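Local coordinates for mRNA export factor (Human herpesvirus 1, PDB 4YXP), which regulates viral gene expression as a multifunctional homodimeric factor, inhibiting cellular splicing and mediating nuclear export of viral intronless mRNAs, at the zinc ion site and the interface of chains A and B. Coordinates in Å, arbitrary orientation; residue numbers count along the deposited sequence, not the author numbering. Chains: chain A/B, mRNA export factor.

Contact 1: the zinc ion site. Residues chain A 163-164, 242, 245-246, 248, 251. With ZN (zinc ion), chain C.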
ATOM      1  N   CYS A 163     -14.137   2.235 -10.715  1.00 28.19           N
ATOM      2  CA  CYS A 163     -15.437   1.828 -11.250  1.00 28.54           C
ATOM      3  C   CYS A 163     -16.573   2.277 -10.328  1.00 26.49           C
ATOM      4  O   CYS A 163     -17.545   2.885 -10.779  1.00 26.35           O
ATOM      5  CB  CYS A 163     -15.488   0.306 -11.444  1.00 29.34           C
ATOM      6  SG  CYS A 163     -16.995  -0.328 -12.267  1.00 31.41           S
ATOM      7  N   TYR A 164     -16.440   1.986  -9.036  1.00 24.93           N
ATOM      8  CA  TYR A 164     -17.512   2.254  -8.074  1.00 24.41           C
ATOM      9  C   TYR A 164     -17.888   3.732  -8.018  1.00 25.06           C
ATOM     10  O   TYR A 164     -19.071   4.075  -8.046  1.00 25.21           O
ATOM     11  CB  TYR A 164     -17.107   1.770  -6.677  1.00 24.25           C
ATOM     12  CG  TYR A 164     -18.060   2.190  -5.574  1.00 24.97           C
ATOM     13  CD1 TYR A 164     -19.187   1.437  -5.274  1.00 26.90           C
ATOM     14  CD2 TYR A 164     -17.824   3.339  -4.828  1.00 25.48           C
ATOM     15  CE1 TYR A 164     -20.059   1.822  -4.266  1.00 28.95           C
ATOM     16  CE2 TYR A 164     -18.688   3.730  -3.821  1.00 27.63           C
ATOM     17  CZ  TYR A 164     -19.802   2.967  -3.544  1.00 29.58           C
ATOM     18  OH  TYR A 164     -20.659   3.354  -2.540  1.00 31.48           O
ATOM     19  N   HIS A 242     -21.711  -3.876  -4.778  1.00 30.95           N
ATOM     20  CA  HIS A 242     -21.493  -3.169  -6.044  1.00 32.52           C
ATOM     21  C   HIS A 242     -21.704  -4.097  -7.248  1.00 35.05           C
ATOM     22  O   HIS A 242     -22.140  -3.653  -8.311  1.00 34.93           O
ATOM     23  CB  HIS A 242     -20.092  -2.553  -6.089  1.00 30.33           C
ATOM     24  CG  HIS A 242     -19.704  -2.017  -7.438  1.00 30.84           C
ATOM     25  ND1 HIS A 242     -20.384  -0.992  -8.055  1.00 31.28           N
ATOM     26  CD2 HIS A 242     -18.701  -2.365  -8.278  1.00 32.04           C
ATOM     27  CE1 HIS A 242     -19.820  -0.731  -9.223  1.00 32.83           C
ATOM     28  NE2 HIS A 242     -18.799  -1.552  -9.384  1.00 33.22           N
ATOM     29  N   GLU A 245     -24.946  -4.127  -9.419  1.00 38.20           N
ATOM     30  CA  GLU A 245     -25.238  -3.036 -10.344  1.00 41.06           C
ATOM     31  C   GLU A 245     -24.192  -2.938 -11.455  1.00 40.55           C
ATOM     32  O   GLU A 245     -24.339  -2.136 -12.380  1.00 41.81           O
ATOM     33  CB  GLU A 245     -25.311  -1.704  -9.581  1.00 43.83           C
ATOM     34  CG  GLU A 245     -23.970  -1.253  -9.000  1.00 45.23           C
ATOM     35  CD  GLU A 245     -24.065   0.025  -8.181  1.00 47.41           C
ATOM     36  OE1 GLU A 245     -25.167   0.607  -8.102  1.00 50.94           O
ATOM     37  OE2 GLU A 245     -23.029   0.442  -7.612  1.00 44.91           O
ATOM     38  N   CYS A 246     -23.144  -3.758 -11.364  1.00 39.12           N
ATOM     39  CA  CYS A 246     -22.003  -3.676 -12.275  1.00 37.65           C
ATOM     40  C   CYS A 246     -21.834  -4.969 -13.077  1.00 36.48           C
ATOM     41  O   CYS A 246     -21.824  -6.064 -12.514  1.00 34.58           O
ATOM     42  CB  CYS A 246     -20.726  -3.369 -11.483  1.00 35.24           C
ATOM     43  SG  CYS A 246     -19.199  -3.231 -12.463  1.00 33.09           S
ATOM     44  N   SER A 248     -19.176  -5.673 -15.026  1.00 35.80           N
ATOM     45  CA  SER A 248     -17.766  -5.943 -15.304  1.00 33.56           C
ATOM     46  C   SER A 248     -17.242  -7.136 -14.501  1.00 33.04           C
ATOM     47  O   SER A 248     -17.215  -7.103 -13.270  1.00 31.09           O
ATOM     48  CB  SER A 248     -16.916  -4.705 -14.997  1.00 32.08           C
ATOM     49  OG  SER A 248     -15.532  -5.011 -15.048  1.00 32.06           O
ATOM     50  N   CYS A 251     -14.194  -6.231 -12.561  1.00 29.94           N
ATOM     51  CA  CYS A 251     -14.545  -5.532 -11.329  1.00 28.35           C
ATOM     52  C   CYS A 251     -14.981  -6.520 -10.244  1.00 26.82           C
ATOM     53  O   CYS A 251     -14.595  -6.382  -9.086  1.00 26.60           O
ATOM     54  CB  CYS A 251     -15.649  -4.503 -11.591  1.00 30.67           C
ATOM     55  SG  CYS A 251     -16.076  -3.477 -10.148  1.00 31.61           S
TER
HETATM   56 ZN    ZN C 601     -17.711  -2.082 -11.051  0.71 24.53          ZN
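Four side chains of chain A close a CHC2-type zinc finger around ZN in the folded C-terminal part of ICP27. The metal bonds come from NE2 of A:His242 at 2.1 Å from ZN and from three cysteine sulfurs, of which SG of A:Cys163 lies 2.3 Å from ZN. With these, SG of A:Cys251 and SG of A:Cys246 give a near-tetrahedral set whose angles run from 102° to 117°. The ion is partly occupied in the model. Each cysteine points its sulfur anti to its backbone N (chi1 -174° for A:Cys163), and A:His242 sets CG the same way.

Hydrogen bonds form the second shell. On the far side of the imidazole, ND1 of A:His242 donates to OE2 of the A:Glu245 carboxylate at 3.0 Å, in the ring plane and on the anti lone pair. This fixes the ring's rotation and may make NE2 a stronger donor to zinc. The backbone N of A:Ser248 donates to SG of A:Cys246 at 3.5 Å, which could temper thiolate charge, while its OG receives the backbone N-H of A:Cys251 at the start of helix 249-259.

Packing puts CB of A:Cys246 over the rim of one imidazole face. The site ties helix 146-168 to segment 242-251, which probably stabilises the fold.

Contact 2: the interface of chains A and B. Residues chain A 187-188, 225, 230, 234; chain B 12, 16, 19.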
ATOM      1  N   ASP A 187     -21.209   9.228   0.106  1.00 27.93           N
ATOM      2  CA  ASP A 187     -21.322   7.812   0.444  1.00 29.53           C
ATOM      3  C   ASP A 187     -20.216   7.427   1.423  1.00 27.24           C
ATOM      4  O   ASP A 187     -19.456   8.283   1.871  1.00 25.71           O
ATOM      5  CB  ASP A 187     -21.238   6.943  -0.809  1.00 32.71           C
ATOM      6  CG  ASP A 187     -19.810   6.684  -1.236  1.00 34.30           C
ATOM      7  OD1 ASP A 187     -19.070   7.662  -1.460  1.00 34.45           O
ATOM      8  OD2 ASP A 187     -19.424   5.500  -1.324  1.00 36.30           O
ATOM      9  N   ILE A 188     -20.117   6.141   1.744  1.00 26.64           N
ATOM     10  CA  ILE A 188     -19.151   5.690   2.739  1.00 27.87           C
ATOM     11  C   ILE A 188     -17.723   5.804   2.209  1.00 26.16           C
ATOM     12  O   ILE A 188     -16.820   6.209   2.942  1.00 23.53           O
ATOM     13  CB  ILE A 188     -19.457   4.245   3.205  1.00 31.42           C
ATOM     14  CG1 ILE A 188     -18.476   3.805   4.298  1.00 31.35           C
ATOM     15  CG2 ILE A 188     -19.409   3.264   2.035  1.00 33.32           C
ATOM     16  CD1 ILE A 188     -18.532   4.647   5.568  1.00 31.01           C
ATOM     17  N   PHE A 225     -22.558  11.490  13.322  1.00 36.41           N
ATOM     18  CA  PHE A 225     -22.726  10.799  12.043  1.00 35.87           C
ATOM     19  C   PHE A 225     -21.732   9.649  11.855  1.00 34.06           C
ATOM     20  O   PHE A 225     -21.818   8.914  10.869  1.00 35.19           O
ATOM     21  CB  PHE A 225     -22.586  11.787  10.882  1.00 34.57           C
ATOM     22  CG  PHE A 225     -21.378  12.670  10.985  1.00 32.61           C
ATOM     23  CD1 PHE A 225     -20.136  12.220  10.585  1.00 30.21           C
ATOM     24  CD2 PHE A 225     -21.489  13.953  11.496  1.00 34.01           C
ATOM     25  CE1 PHE A 225     -19.026  13.030  10.689  1.00 29.29           C
ATOM     26  CE2 PHE A 225     -20.381  14.770  11.603  1.00 33.46           C
ATOM     27  CZ  PHE A 225     -19.147  14.308  11.197  1.00 30.82           C
ATOM     28  N   ALA A 230     -17.847   1.758  11.474  1.00 28.16           N
ATOM     29  CA  ALA A 230     -18.535   2.115  10.234  1.00 28.85           C
ATOM     30  C   ALA A 230     -17.639   2.001   8.997  1.00 27.05           C
ATOM     31  O   ALA A 230     -18.114   1.631   7.923  1.00 27.49           O
ATOM     32  CB  ALA A 230     -19.096   3.525  10.343  1.00 30.28           C
ATOM     33  N   GLY A 234     -18.971  -0.607   6.500  1.00 26.94           N
ATOM     34  CA  GLY A 234     -19.411   0.084   5.303  1.00 26.94           C
ATOM     35  C   GLY A 234     -18.672  -0.298   4.033  1.00 26.98           C
ATOM     36  O   GLY A 234     -19.286  -0.477   2.980  1.00 27.73           O
TER
ATOM     37  N   THR B  12     -26.747  12.486   3.147  1.00 34.50           N
ATOM     38  CA  THR B  12     -25.603  11.597   3.287  1.00 32.96           C
ATOM     39  C   THR B  12     -25.452  11.135   4.735  1.00 32.82           C
ATOM     40  O   THR B  12     -25.055  10.000   4.990  1.00 32.38           O
ATOM     41  CB  THR B  12     -24.309  12.281   2.813  1.00 33.19           C
ATOM     42  OG1 THR B  12     -24.463  12.688   1.446  1.00 34.24           O
ATOM     43  CG2 THR B  12     -23.122  11.334   2.917  1.00 31.35           C
ATOM     44  N   LEU B  16     -25.007   7.289   6.041  1.00 35.85           N
ATOM     45  CA  LEU B  16     -23.925   6.846   6.912  1.00 36.33           C
ATOM     46  C   LEU B  16     -24.437   6.157   8.178  1.00 42.36           C
ATOM     47  O   LEU B  16     -23.895   5.131   8.591  1.00 42.24           O
ATOM     48  CB  LEU B  16     -23.029   8.031   7.290  1.00 33.57           C
ATOM     49  CG  LEU B  16     -22.252   8.675   6.138  1.00 30.62           C
ATOM     50  CD1 LEU B  16     -21.507   9.911   6.621  1.00 30.49           C
ATOM     51  CD2 LEU B  16     -21.281   7.693   5.500  1.00 28.84           C
ATOM     52  N   ILE B  19     -25.857   2.384   8.096  1.00 42.95           N
ATOM     53  CA  ILE B  19     -24.920   1.268   7.990  1.00 41.99           C
ATOM     54  C   ILE B  19     -25.142   0.281   9.131  1.00 43.54           C
ATOM     55  O   ILE B  19     -24.999  -0.931   8.953  1.00 41.75           O
ATOM     56  CB  ILE B  19     -23.458   1.773   7.970  1.00 41.25           C
ATOM     57  CG1 ILE B  19     -23.142   2.401   6.609  1.00 40.98           C
ATOM     58  CG2 ILE B  19     -22.474   0.635   8.290  1.00 40.73           C
ATOM     59  CD1 ILE B  19     -21.743   2.987   6.493  1.00 40.06           C
TER
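The first shell is van der Waals contact: B:Leu16 and B:Ile19, from the N-terminal helices of chain B, lay aliphatic side chains against side chains and backbone of chain A, with no nitrogen or oxygen of one chain within bonding reach of the other. The meeting is centred on A:Ile188, whose CD1 methyl touches CD1 of B:Ile19 at 3.7 Å, the two side chains crossing at about a right angle. The same B:Ile19 methyl reaches CA of A:Gly234 at 3.9 Å, so it sits between the A:Ile188 branch and the backbone of helix 230-241. B:Leu16 crosses A:Ile188 obliquely and brings its CD2 branch to 4.0 Å from the A:Ile188 CA, while its CB lies 3.9 Å from the carbonyl O of A:Phe225.

Torsions aim these groups. A:Ile188 carries CG1 anti to its backbone N (chi1 -177°), then turns at chi2 (62°) to present CD1. B:Ile19 instead has CG1 anti to its carbonyl carbon and an extended chi2 of 178°, which pushes CD1 out as a straight tip.

Farther out, little surface is hidden: CG2 of B:Thr12 stands 4.0 Å from the backbone N of A:Asp187, yet the two residues bury 1 and 7 Å². A:Ala230 borders B:Ile19 from the first turn of its helix. B:Leu16 and B:Ile19 lose about 40 Å² each. The patch helps to hold the N-terminal helices of one subunit on the body of the other, as expected of an intertwined homodimer.

Contact 3: the interface of chains A and B. Residues chain A 42, 94, 97-98, 101; chain B 249-250, 253.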
ATOM      1  N   PRO A  42      13.567  -0.405  20.784  1.00 43.39           N
ATOM      2  CA  PRO A  42      13.352   0.857  20.068  1.00 41.47           C
ATOM      3  C   PRO A  42      13.064   2.046  20.983  1.00 39.84           C
ATOM      4  O   PRO A  42      13.365   3.183  20.611  1.00 38.94           O
ATOM      5  CB  PRO A  42      12.141   0.548  19.180  1.00 41.22           C
ATOM      6  CG  PRO A  42      11.415  -0.527  19.892  1.00 41.98           C
ATOM      7  CD  PRO A  42      12.469  -1.361  20.556  1.00 43.61           C
ATOM      8  N   ARG A  94       9.111  11.921  24.035  1.00 35.12           N
ATOM      9  CA  ARG A  94      10.083  11.029  23.394  1.00 34.48           C
ATOM     10  C   ARG A  94       9.435   9.690  23.041  1.00 32.75           C
ATOM     11  O   ARG A  94       9.622   9.171  21.936  1.00 30.82           O
ATOM     12  CB  ARG A  94      11.308  10.800  24.285  1.00 37.10           C
ATOM     13  CG  ARG A  94      12.532  10.248  23.532  1.00 39.24           C
ATOM     14  CD  ARG A  94      13.646   9.825  24.491  1.00 44.30           C
ATOM     15  NE  ARG A  94      14.926   9.582  23.819  1.00 47.16           N
ATOM     16  CZ  ARG A  94      15.329   8.404  23.340  1.00 48.87           C
ATOM     17  NH1 ARG A  94      14.556   7.329  23.439  1.00 48.49           N
ATOM     18  NH2 ARG A  94      16.514   8.301  22.752  1.00 50.62           N
ATOM     19  N   SER A  97       7.036  10.064  19.981  1.00 35.50           N
ATOM     20  CA  SER A  97       7.692  10.132  18.682  1.00 38.35           C
ATOM     21  C   SER A  97       8.168   8.739  18.271  1.00 35.05           C
ATOM     22  O   SER A  97       8.065   8.366  17.103  1.00 33.90           O
ATOM     23  CB  SER A  97       8.856  11.126  18.706  1.00 43.66           C
ATOM     24  OG  SER A  97       9.749  10.860  19.771  1.00 48.02           O
ATOM     25  N   THR A  98       8.675   7.972  19.233  1.00 32.09           N
ATOM     26  CA  THR A  98       9.040   6.575  18.992  1.00 28.75           C
ATOM     27  C   THR A  98       7.822   5.792  18.516  1.00 27.86           C
ATOM     28  O   THR A  98       7.857   5.126  17.474  1.00 27.48           O
ATOM     29  CB  THR A  98       9.607   5.900  20.264  1.00 29.71           C
ATOM     30  OG1 THR A  98      10.806   6.566  20.674  1.00 31.23           O
ATOM     31  CG2 THR A  98       9.920   4.422  20.014  1.00 29.29           C
ATOM     32  N   ALA A 101       6.559   6.713  14.979  1.00 28.33           N
ATOM     33  CA  ALA A 101       7.398   6.177  13.913  1.00 29.38           C
ATOM     34  C   ALA A 101       7.081   4.705  13.666  1.00 27.85           C
ATOM     35  O   ALA A 101       6.975   4.260  12.518  1.00 27.52           O
ATOM     36  CB  ALA A 101       8.867   6.353  14.258  1.00 31.90           C
TER
ATOM     37  N   ARG B 249      17.382   9.801  14.755  1.00 32.26           N
ATOM     38  CA  ARG B 249      17.014   8.553  15.414  1.00 34.46           C
ATOM     39  C   ARG B 249      15.753   7.928  14.813  1.00 32.75           C
ATOM     40  O   ARG B 249      15.713   6.724  14.554  1.00 33.46           O
ATOM     41  CB  ARG B 249      16.802   8.798  16.908  1.00 38.29           C
ATOM     42  CG  ARG B 249      16.541   7.543  17.723  1.00 41.28           C
ATOM     43  CD  ARG B 249      16.377   7.878  19.200  1.00 44.26           C
ATOM     44  NE  ARG B 249      15.170   8.667  19.445  1.00 44.18           N
ATOM     45  CZ  ARG B 249      13.953   8.151  19.599  1.00 43.37           C
ATOM     46  NH1 ARG B 249      13.766   6.838  19.541  1.00 42.12           N
ATOM     47  NH2 ARG B 249      12.918   8.952  19.816  1.00 43.68           N
ATOM     48  N   VAL B 250      14.717   8.735  14.600  1.00 31.32           N
ATOM     49  CA  VAL B 250      13.441   8.197  14.129  1.00 30.08           C
ATOM     50  C   VAL B 250      13.538   7.735  12.674  1.00 27.19           C
ATOM     51  O   VAL B 250      12.841   6.799  12.272  1.00 25.62           O
ATOM     52  CB  VAL B 250      12.290   9.218  14.308  1.00 32.63           C
ATOM     53  CG1 VAL B 250      12.059   9.502  15.788  1.00 33.64           C
ATOM     54  CG2 VAL B 250      12.566  10.510  13.550  1.00 34.88           C
ATOM     55  N   LEU B 253      14.888   4.353  12.844  1.00 31.23           N
ATOM     56  CA  LEU B 253      13.836   3.456  13.313  1.00 30.96           C
ATOM     57  C   LEU B 253      12.906   3.059  12.162  1.00 25.81           C
ATOM     58  O   LEU B 253      12.514   1.895  12.029  1.00 24.55           O
ATOM     59  CB  LEU B 253      13.039   4.132  14.435  1.00 36.15           C
ATOM     60  CG  LEU B 253      12.181   3.273  15.369  1.00 41.30           C
ATOM     61  CD1 LEU B 253      12.990   2.166  16.017  1.00 45.21           C
ATOM     62  CD2 LEU B 253      11.560   4.154  16.447  1.00 42.05           C
TER
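In this homodimer of the Herpesvirus transcriptional regulator family, the start of helix 249-259 of chain B packs against helix 93-109 of chain A. The closely packed part centres on B:Arg249, which buries 82 Å². Its chain leaves with CG anti to the backbone N and bends at chi3 (66°), bringing the guanidinium across A:Thr98 at about a right angle. NH1 of B:Arg249 donates to OG1 of A:Thr98 at 3.2 Å, with the oxygen at the guanidinium edge and 149° at the hydrogen; NH2 adds a weak bond to the same atom.

The hydroxyl is itself held, since OG1 of A:Thr98 donates to the carbonyl O of A:Arg94 at 3.1 Å. OG of A:Ser97 donates to that carbonyl at 2.7 Å, both donors standing above its plane.

Over one face of the B:Arg249 guanidinium lies that of A:Arg94, their planes 18° apart and stacked; CG1 of B:Val250 lies over the rim of the opposite face. Equally close, B:Leu253 forks between CD1, 3.7 Å from CB of A:Pro42, and CD2, 3.9 Å from CG2 of A:Thr98.

The looser side holds CB of A:Ala101, 4.1 Å from CD2 of B:Leu253, and CG1 of B:Val250, which approaches the A:Ser97 carbonyl O no nearer than 4.4 Å.

Contact 4: the interface of chains A and B. Residues chain A 243, 249, 252-253, 255-256, 259-260; chain B 34-36, 38-39, 42.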
ATOM      1  N   ARG A 243     -21.416  -5.385  -7.078  1.00 36.86           N
ATOM      2  CA  ARG A 243     -21.569  -6.346  -8.172  1.00 37.54           C
ATOM      3  C   ARG A 243     -23.032  -6.533  -8.604  1.00 38.10           C
ATOM      4  O   ARG A 243     -23.298  -7.109  -9.658  1.00 40.03           O
ATOM      5  CB  ARG A 243     -20.968  -7.699  -7.776  1.00 36.30           C
ATOM      6  CG  ARG A 243     -21.708  -8.427  -6.662  1.00 36.99           C
ATOM      7  CD  ARG A 243     -20.851  -9.547  -6.077  1.00 35.96           C
ATOM      8  NE  ARG A 243     -19.708  -9.035  -5.320  1.00 34.52           N
ATOM      9  CZ  ARG A 243     -18.665  -9.771  -4.944  1.00 33.45           C
ATOM     10  NH1 ARG A 243     -18.603 -11.058  -5.257  1.00 35.05           N
ATOM     11  NH2 ARG A 243     -17.674  -9.217  -4.258  1.00 30.34           N
ATOM     12  N   ARG A 249     -16.817  -8.181 -15.205  1.00 33.86           N
ATOM     13  CA  ARG A 249     -16.242  -9.363 -14.561  1.00 33.01           C
ATOM     14  C   ARG A 249     -14.910  -9.022 -13.889  1.00 29.19           C
ATOM     15  O   ARG A 249     -14.601  -9.520 -12.805  1.00 27.73           O
ATOM     16  CB  ARG A 249     -16.055 -10.488 -15.584  1.00 34.70           C
ATOM     17  CG  ARG A 249     -15.256 -11.693 -15.082  1.00 35.04           C
ATOM     18  CD  ARG A 249     -15.956 -12.435 -13.954  1.00 36.20           C
ATOM     19  NE  ARG A 249     -15.241 -13.663 -13.605  1.00 35.52           N
ATOM     20  CZ  ARG A 249     -15.642 -14.537 -12.687  1.00 35.75           C
ATOM     21  NH1 ARG A 249     -16.764 -14.337 -12.008  1.00 36.94           N
ATOM     22  NH2 ARG A 249     -14.916 -15.619 -12.449  1.00 35.13           N
ATOM     23  N   GLU A 252     -15.777  -7.520 -10.618  1.00 27.36           N
ATOM     24  CA  GLU A 252     -16.238  -8.517  -9.654  1.00 29.84           C
ATOM     25  C   GLU A 252     -15.062  -9.335  -9.115  1.00 27.48           C
ATOM     26  O   GLU A 252     -15.035  -9.688  -7.939  1.00 27.61           O
ATOM     27  CB  GLU A 252     -17.283  -9.449 -10.281  1.00 35.79           C
ATOM     28  CG  GLU A 252     -17.990 -10.342  -9.260  1.00 40.63           C
ATOM     29  CD  GLU A 252     -19.029 -11.261  -9.887  1.00 47.73           C
ATOM     30  OE1 GLU A 252     -19.047 -11.393 -11.129  1.00 50.46           O
ATOM     31  OE2 GLU A 252     -19.830 -11.855  -9.133  1.00 50.72           O
ATOM     32  N   LEU A 253     -14.095  -9.642  -9.975  1.00 25.96           N
ATOM     33  CA  LEU A 253     -12.882 -10.330  -9.534  1.00 25.10           C
ATOM     34  C   LEU A 253     -12.090  -9.476  -8.550  1.00 24.62           C
ATOM     35  O   LEU A 253     -11.627  -9.967  -7.525  1.00 25.31           O
ATOM     36  CB  LEU A 253     -11.995 -10.686 -10.725  1.00 25.60           C
ATOM     37  CG  LEU A 253     -12.432 -11.881 -11.572  1.00 29.54           C
ATOM     38  CD1 LEU A 253     -11.605 -11.942 -12.841  1.00 30.51           C
ATOM     39  CD2 LEU A 253     -12.298 -13.178 -10.786  1.00 31.39           C
ATOM     40  N   ALA A 255     -13.095  -6.889  -6.622  1.00 25.91           N
ATOM     41  CA  ALA A 255     -13.810  -6.760  -5.356  1.00 25.60           C
ATOM     42  C   ALA A 255     -13.689  -8.045  -4.544  1.00 25.00           C
ATOM     43  O   ALA A 255     -13.404  -8.011  -3.351  1.00 24.96           O
ATOM     44  CB  ALA A 255     -15.272  -6.421  -5.600  1.00 27.23           C
ATOM     45  N   SER A 256     -13.892  -9.179  -5.208  1.00 24.85           N
ATOM     46  CA  SER A 256     -13.876 -10.471  -4.537  1.00 26.52           C
ATOM     47  C   SER A 256     -12.495 -10.825  -3.979  1.00 26.87           C
ATOM     48  O   SER A 256     -12.390 -11.367  -2.875  1.00 27.99           O
ATOM     49  CB  SER A 256     -14.344 -11.567  -5.497  1.00 27.07           C
ATOM     50  OG  SER A 256     -15.711 -11.391  -5.826  1.00 28.37           O
ATOM     51  N   VAL A 259     -11.634  -9.015  -0.778  1.00 28.86           N
ATOM     52  CA  VAL A 259     -12.344  -9.600   0.355  1.00 30.43           C
ATOM     53  C   VAL A 259     -11.786 -10.983   0.714  1.00 31.04           C
ATOM     54  O   VAL A 259     -11.727 -11.342   1.888  1.00 33.02           O
ATOM     55  CB  VAL A 259     -13.863  -9.672   0.058  1.00 31.89           C
ATOM     56  CG1 VAL A 259     -14.606 -10.489   1.116  1.00 33.92           C
ATOM     57  CG2 VAL A 259     -14.446  -8.267  -0.025  1.00 31.02           C
ATOM     58  N   ALA A 260     -11.386 -11.754  -0.297  1.00 29.28           N
ATOM     59  CA  ALA A 260     -10.833 -13.095  -0.085  1.00 30.09           C
ATOM     60  C   ALA A 260      -9.406 -13.181  -0.635  1.00 28.75           C
ATOM     61  O   ALA A 260      -9.206 -13.602  -1.773  1.00 27.58           O
ATOM     62  CB  ALA A 260     -11.719 -14.144  -0.744  1.00 32.28           C
TER
ATOM     63  N   ARG B  34     -19.674 -15.155  -0.669  1.00 35.90           N
ATOM     64  CA  ARG B  34     -19.871 -14.800  -2.071  1.00 36.14           C
ATOM     65  C   ARG B  34     -18.552 -14.458  -2.767  1.00 34.32           C
ATOM     66  O   ARG B  34     -18.346 -14.822  -3.925  1.00 36.24           O
ATOM     67  CB  ARG B  34     -20.848 -13.628  -2.194  1.00 35.83           C
ATOM     68  CG  ARG B  34     -22.310 -14.035  -2.070  1.00 39.07           C
ATOM     69  CD  ARG B  34     -23.251 -12.870  -2.352  1.00 40.70           C
ATOM     70  NE  ARG B  34     -23.294 -11.909  -1.252  1.00 41.04           N
ATOM     71  CZ  ARG B  34     -24.082 -12.019  -0.186  1.00 43.56           C
ATOM     72  NH1 ARG B  34     -24.904 -13.053  -0.059  1.00 48.36           N
ATOM     73  NH2 ARG B  34     -24.048 -11.091   0.761  1.00 41.90           N
ATOM     74  N   SER B  35     -17.658 -13.762  -2.073  1.00 31.75           N
ATOM     75  CA  SER B  35     -16.365 -13.417  -2.663  1.00 30.43           C
ATOM     76  C   SER B  35     -15.475 -14.653  -2.766  1.00 31.86           C
ATOM     77  O   SER B  35     -14.782 -14.852  -3.767  1.00 30.25           O
ATOM     78  CB  SER B  35     -15.664 -12.327  -1.850  1.00 30.48           C
ATOM     79  OG  SER B  35     -16.278 -11.065  -2.054  1.00 32.11           O
ATOM     80  N   ALA B  36     -15.499 -15.482  -1.730  1.00 35.71           N
ATOM     81  CA  ALA B  36     -14.721 -16.713  -1.726  1.00 37.64           C
ATOM     82  C   ALA B  36     -15.140 -17.613  -2.888  1.00 39.00           C
ATOM     83  O   ALA B  36     -14.307 -18.287  -3.494  1.00 39.85           O
ATOM     84  CB  ALA B  36     -14.885 -17.441  -0.402  1.00 38.71           C
ATOM     85  N   VAL B  38     -16.345 -16.695  -5.839  1.00 33.98           N
ATOM     86  CA  VAL B  38     -15.805 -16.165  -7.086  1.00 32.99           C
ATOM     87  C   VAL B  38     -14.368 -16.645  -7.262  1.00 32.95           C
ATOM     88  O   VAL B  38     -13.948 -17.005  -8.365  1.00 31.49           O
ATOM     89  CB  VAL B  38     -15.881 -14.622  -7.118  1.00 29.87           C
ATOM     90  CG1 VAL B  38     -15.078 -14.054  -8.289  1.00 29.15           C
ATOM     91  CG2 VAL B  38     -17.328 -14.169  -7.208  1.00 30.40           C
ATOM     92  N   MET B  39     -13.620 -16.662  -6.164  1.00 33.43           N
ATOM     93  CA  MET B  39     -12.202 -16.997  -6.208  1.00 32.65           C
ATOM     94  C   MET B  39     -11.942 -18.500  -6.310  1.00 33.07           C
ATOM     95  O   MET B  39     -10.789 -18.925  -6.419  1.00 32.78           O
ATOM     96  CB  MET B  39     -11.502 -16.431  -4.970  1.00 33.14           C
ATOM     97  CG  MET B  39     -11.541 -14.911  -4.889  1.00 32.10           C
ATOM     98  SD  MET B  39     -10.886 -14.091  -6.363  1.00 32.19           S
ATOM     99  CE  MET B  39      -9.241 -14.795  -6.439  1.00 33.56           C
ATOM    100  N   PRO B  42     -11.713 -18.552 -10.740  1.00 34.27           N
ATOM    101  CA  PRO B  42     -11.716 -17.199 -11.308  1.00 33.83           C
ATOM    102  C   PRO B  42     -11.627 -17.167 -12.830  1.00 32.91           C
ATOM    103  O   PRO B  42     -12.149 -16.240 -13.444  1.00 34.20           O
ATOM    104  CB  PRO B  42     -10.480 -16.550 -10.676  1.00 33.22           C
ATOM    105  CG  PRO B  42      -9.603 -17.680 -10.285  1.00 34.15           C
ATOM    106  CD  PRO B  42     -10.514 -18.808  -9.924  1.00 35.05           C
TER
HETATM  107  O   HOH W   1     -13.026 -14.621 -15.442  1.00 34.90           O
HETATM  108  O   HOH W   2     -15.612 -17.151 -10.456  1.00 34.93           O
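The guanidinium of A:Arg249 has CD2 of A:Leu253 over one face, 3.7 Å above the plane and toward the rim, and the carbonyl of B:Pro42 with two waters at its edge. NH2 of A:Arg249 donates to the O of B:Pro42 at 3.0 Å, nearly straight at 163° and in the guanidinium plane, although the donor stands above the carbonyl plane. Water 1 joins NE to that same oxygen, and water 2 joins NH2 to the backbone O of B:Val38, so the edge is gripped directly and through solvent. The A:Arg249 chain turns at chi2 (65°), and NH1 makes a long salt bridge of 3.8 Å to OE1 of A:Glu252.

The second guanidinium, of A:Arg243, donates from NH2 to OG of B:Ser35 at 3.2 Å, with the hydroxyl tilted 31° out of its plane. NH1 makes a weak bond to OG of A:Ser256, which donates to the A:Glu252 carbonyl O at 2.8 Å.

B:Val38, burying 83 Å², wedges between these arginines, meeting each tip to tip. Its CB lies 3.5 Å from OG of A:Ser256, while the B:Val38 and A:Leu253 side chains cross obliquely, CG1 meeting CD2. CD2 of A:Leu253 also reaches CB of B:Pro42, and CG1 of A:Val259 rests on CB of B:Ser35 at 3.6 Å.

The end of helix 25-38 of chain B and the segment beyond it thus lie along helix 249-259 of chain A, with A:Arg243 reaching in from 3-10 helix 242-244.

Contacts 1 and 4 are neighbours, about 12 Å between the centres of their C-alpha atoms, and both use 3-10 helix 242-244 and helix 249-259 of chain A; the zinc-bound segment thus also carries a dimer surface. Contact 2 lies about 19 Å from contact 1 and 23 Å from contact 4, whereas contact 3 is 35 to 42 Å from all three. A:Pro42, B:Arg249 and B:Leu253 in contact 3 return as B:Pro42, A:Arg249 and A:Leu253 in contact 4, but both Arg249 and Leu253 change rotamer, and Arg249 bonds differently. Contacts 2 and 4 show one subunit's N-terminal segment running over its partner, consistent with intertwining.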